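Local coordinates for phospholethanolamine N-methyltransferase 2 (Haemonchus contortus, PDB 4KRI), which probably methylates phosphomonomethylethanolamine on the way to phosphocholine, with S-adenosylmethionine as the likely methyl donor, at residues A[29-34]-A[70-75]. Numbering follows the deposited sequence.
Sequences LCPQDD and NQALDE
Ala72 sets its methyl against two side chains of the segment 29-34: CB lies 3.7 Å from CG of Leu29 and 3.9 Å from CD of Pro31. Leu29 gets its branch point there because CG stands anti to the backbone N (chi1 167°), and its CD2 adds a looser touch to the same methyl. Pro31 rests the CG-CD edge of its ring on backbone oxygens, CD 3.5 Å from O of Asn70 and CG 3.5 Å from O of Gln71. One residue before the proline, SG of Cys30 packs alongside the Asn70 side chain, 3.7 Å from ND2 and 3.8 Å from CB. OD1 of the same amide accepts a hydrogen bond from Arg103 on strand 98-105. All of this happens where two neighbouring parallel strands, 25-29 and 64-70, run out together in the N-terminal domain, well away from the methyltransferase domain that holds S-adenosylhomocysteine. The last rung between them is a nearly straight bond from N of Asn70 to O of Leu29 (2.9 Å, 169° at the hydrogen). Beyond it the chains part: Gln32 occupies the N-cap position before helix 33-40, while Gln71 takes a left-handed backbone conformation (phi 55°) and sends its side chain to strand 98-105, where OE1 accepts from N of Asp105.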
ATOM      1  N   LEU A  29      16.003   7.581 -19.830  1.00 24.71           N
ATOM      2  CA  LEU A  29      15.544   6.873 -21.017  1.00 23.10           C
ATOM      3  C   LEU A  29      14.127   7.354 -21.276  1.00 23.66           C
ATOM      4  O   LEU A  29      13.217   7.056 -20.500  1.00 25.14           O
ATOM      5  CB  LEU A  29      15.566   5.360 -20.785  1.00 26.23           C
ATOM      6  CG  LEU A  29      14.838   4.467 -21.799  1.00 32.99           C
ATOM      7  CD1 LEU A  29      15.350   4.689 -23.209  1.00 31.64           C
ATOM      8  CD2 LEU A  29      14.992   2.997 -21.400  1.00 31.68           C
ATOM      9  N   CYS A  30      13.949   8.122 -22.347  1.00 28.05           N
ATOM     10  CA  CYS A  30      12.672   8.767 -22.616  1.00 32.66           C
ATOM     11  C   CYS A  30      12.623   9.110 -24.090  1.00 36.23           C
ATOM     12  O   CYS A  30      13.388   9.960 -24.554  1.00 38.55           O
ATOM     13  CB  CYS A  30      12.542  10.040 -21.773  1.00 35.02           C
ATOM     14  SG  CYS A  30      10.945  10.901 -21.889  1.00 39.90           S
ATOM     15  N   PRO A  31      11.729   8.445 -24.836  1.00 32.92           N
ATOM     16  CA  PRO A  31      11.688   8.650 -26.289  1.00 37.60           C
ATOM     17  C   PRO A  31      11.108  10.007 -26.695  1.00 45.41           C
ATOM     18  O   PRO A  31      11.351  10.450 -27.820  1.00 46.94           O
ATOM     19  CB  PRO A  31      10.789   7.508 -26.777  1.00 42.28           C
ATOM     20  CG  PRO A  31       9.910   7.201 -25.613  1.00 42.46           C
ATOM     21  CD  PRO A  31      10.765   7.421 -24.389  1.00 35.83           C
ATOM     22  N   GLN A  32      10.358  10.656 -25.807  1.00 42.64           N
ATOM     23  CA  GLN A  32       9.768  11.959 -26.137  1.00 47.49           C
ATOM     24  C   GLN A  32      10.656  13.117 -25.667  1.00 46.26           C
ATOM     25  O   GLN A  32      10.843  13.325 -24.467  1.00 40.92           O
ATOM     26  CB  GLN A  32       8.352  12.072 -25.560  1.00 53.24           C
ATOM     27  CG  GLN A  32       7.715  13.456 -25.689  1.00 70.30           C
ATOM     28  CD  GLN A  32       7.609  13.955 -27.126  1.00 82.02           C
ATOM     29  OE1 GLN A  32       8.096  15.041 -27.453  1.00 84.54           O
ATOM     30  NE2 GLN A  32       6.952  13.176 -27.984  1.00 84.95           N
ATOM     31  N   ASP A  33      11.196  13.875 -26.619  1.00 50.88           N
ATOM     32  CA  ASP A  33      12.245  14.853 -26.325  1.00 51.95           C
ATOM     33  C   ASP A  33      11.843  15.963 -25.352  1.00 47.38           C
ATOM     34  O   ASP A  33      12.640  16.379 -24.511  1.00 43.62           O
ATOM     35  CB  ASP A  33      12.789  15.448 -27.627  1.00 61.28           C
ATOM     36  CG  ASP A  33      13.462  14.407 -28.498  1.00 67.20           C
ATOM     37  OD1 ASP A  33      13.168  14.365 -29.715  1.00 73.79           O
ATOM     38  OD2 ASP A  33      14.285  13.629 -27.960  1.00 57.06           O
ATOM     39  N   ASP A  34      10.607  16.434 -25.453  1.00 43.47           N
ATOM     40  CA  ASP A  34      10.147  17.497 -24.569  1.00 47.71           C
ATOM     41  C   ASP A  34      10.071  17.061 -23.098  1.00 41.95           C
ATOM     42  O   ASP A  34      10.509  17.792 -22.208  1.00 39.27           O
ATOM     43  CB  ASP A  34       8.811  18.050 -25.061  1.00 55.48           C
ATOM     44  CG  ASP A  34       8.916  18.660 -26.452  1.00 68.59           C
ATOM     45  OD1 ASP A  34       9.865  19.445 -26.697  1.00 69.53           O
ATOM     46  OD2 ASP A  34       8.057  18.342 -27.303  1.00 78.09           O
ATOM     47  N   ASN A  70      10.990   6.902 -18.649  1.00 25.33           N
ATOM     48  CA  ASN A  70       9.701   7.564 -18.770  1.00 22.75           C
ATOM     49  C   ASN A  70       8.979   7.223 -20.079  1.00 24.04           C
ATOM     50  O   ASN A  70       9.405   7.636 -21.155  1.00 24.76           O
ATOM     51  CB  ASN A  70       9.899   9.083 -18.666  1.00 27.19           C
ATOM     52  CG  ASN A  70       8.590   9.835 -18.589  1.00 27.90           C
ATOM     53  OD1 ASN A  70       7.602   9.323 -18.057  1.00 28.35           O
ATOM     54  ND2 ASN A  70       8.571  11.049 -19.111  1.00 32.46           N
ATOM     55  N   GLN A  71       7.904   6.441 -19.967  1.00 24.73           N
ATOM     56  CA  GLN A  71       7.081   6.052 -21.122  1.00 30.16           C
ATOM     57  C   GLN A  71       7.894   5.381 -22.225  1.00 28.54           C
ATOM     58  O   GLN A  71       7.708   5.668 -23.406  1.00 32.07           O
ATOM     59  CB  GLN A  71       6.322   7.256 -21.682  1.00 34.25           C
ATOM     60  CG  GLN A  71       5.318   7.855 -20.699  1.00 38.51           C
ATOM     61  CD  GLN A  71       3.982   7.087 -20.612  1.00 45.66           C
ATOM     62  OE1 GLN A  71       3.938   5.852 -20.435  1.00 34.00           O
ATOM     63  NE2 GLN A  71       2.880   7.837 -20.721  1.00 35.09           N
ATOM     64  N   ALA A  72       8.774   4.469 -21.830  1.00 27.81           N
ATOM     65  CA  ALA A  72       9.714   3.868 -22.772  1.00 30.17           C
ATOM     66  C   ALA A  72       9.480   2.375 -22.976  1.00 30.33           C
ATOM     67  O   ALA A  72      10.153   1.747 -23.800  1.00 35.74           O
ATOM     68  CB  ALA A  72      11.145   4.115 -22.297  1.00 25.02           C
ATOM     69  N   LEU A  73       8.530   1.808 -22.240  1.00 28.11           N
ATOM     70  CA  LEU A  73       8.403   0.355 -22.176  1.00 24.24           C
ATOM     71  C   LEU A  73       7.127  -0.222 -22.787  1.00 31.82           C
ATOM     72  O   LEU A  73       6.697  -1.297 -22.377  1.00 32.59           O
ATOM     73  CB  LEU A  73       8.511  -0.125 -20.726  1.00 26.54           C
ATOM     74  CG  LEU A  73       9.803   0.216 -19.989  1.00 35.16           C
ATOM     75  CD1 LEU A  73       9.909  -0.604 -18.712  1.00 38.51           C
ATOM     76  CD2 LEU A  73      11.003  -0.019 -20.885  1.00 31.89           C
ATOM     77  N   ASP A  74       6.527   0.477 -23.749  1.00 29.50           N
ATOM     78  CA  ASP A  74       5.302  -0.018 -24.393  1.00 37.49           C
ATOM     79  C   ASP A  74       5.471  -1.435 -24.941  1.00 36.94           C
ATOM     80  O   ASP A  74       4.592  -2.279 -24.796  1.00 40.36           O
ATOM     81  CB  ASP A  74       4.882   0.902 -25.542  1.00 46.30           C
ATOM     82  CG  ASP A  74       4.551   2.305 -25.083  1.00 57.51           C
ATOM     83  OD1 ASP A  74       4.492   2.533 -23.857  1.00 59.72           O
ATOM     84  OD2 ASP A  74       4.342   3.176 -25.958  1.00 56.37           O
ATOM     85  N   GLU A  75       6.606  -1.691 -25.580  1.00 39.08           N
ATOM     86  CA  GLU A  75       6.882  -3.017 -26.119  1.00 41.91           C
ATOM     87  C   GLU A  75       7.202  -4.024 -25.023  1.00 43.16           C
ATOM     88  O   GLU A  75       6.696  -5.149 -25.035  1.00 41.87           O
ATOM     89  CB  GLU A  75       8.050  -2.965 -27.100  1.00 50.14           C
ATOM     90  CG  GLU A  75       7.688  -2.494 -28.492  1.00 61.16           C
ATOM     91  CD  GLU A  75       8.790  -2.794 -29.479  1.00 68.75           C
ATOM     92  OE1 GLU A  75       9.938  -3.010 -29.032  1.00 68.53           O
ATOM     93  OE2 GLU A  75       8.511  -2.828 -30.695  1.00 75.35           O
TER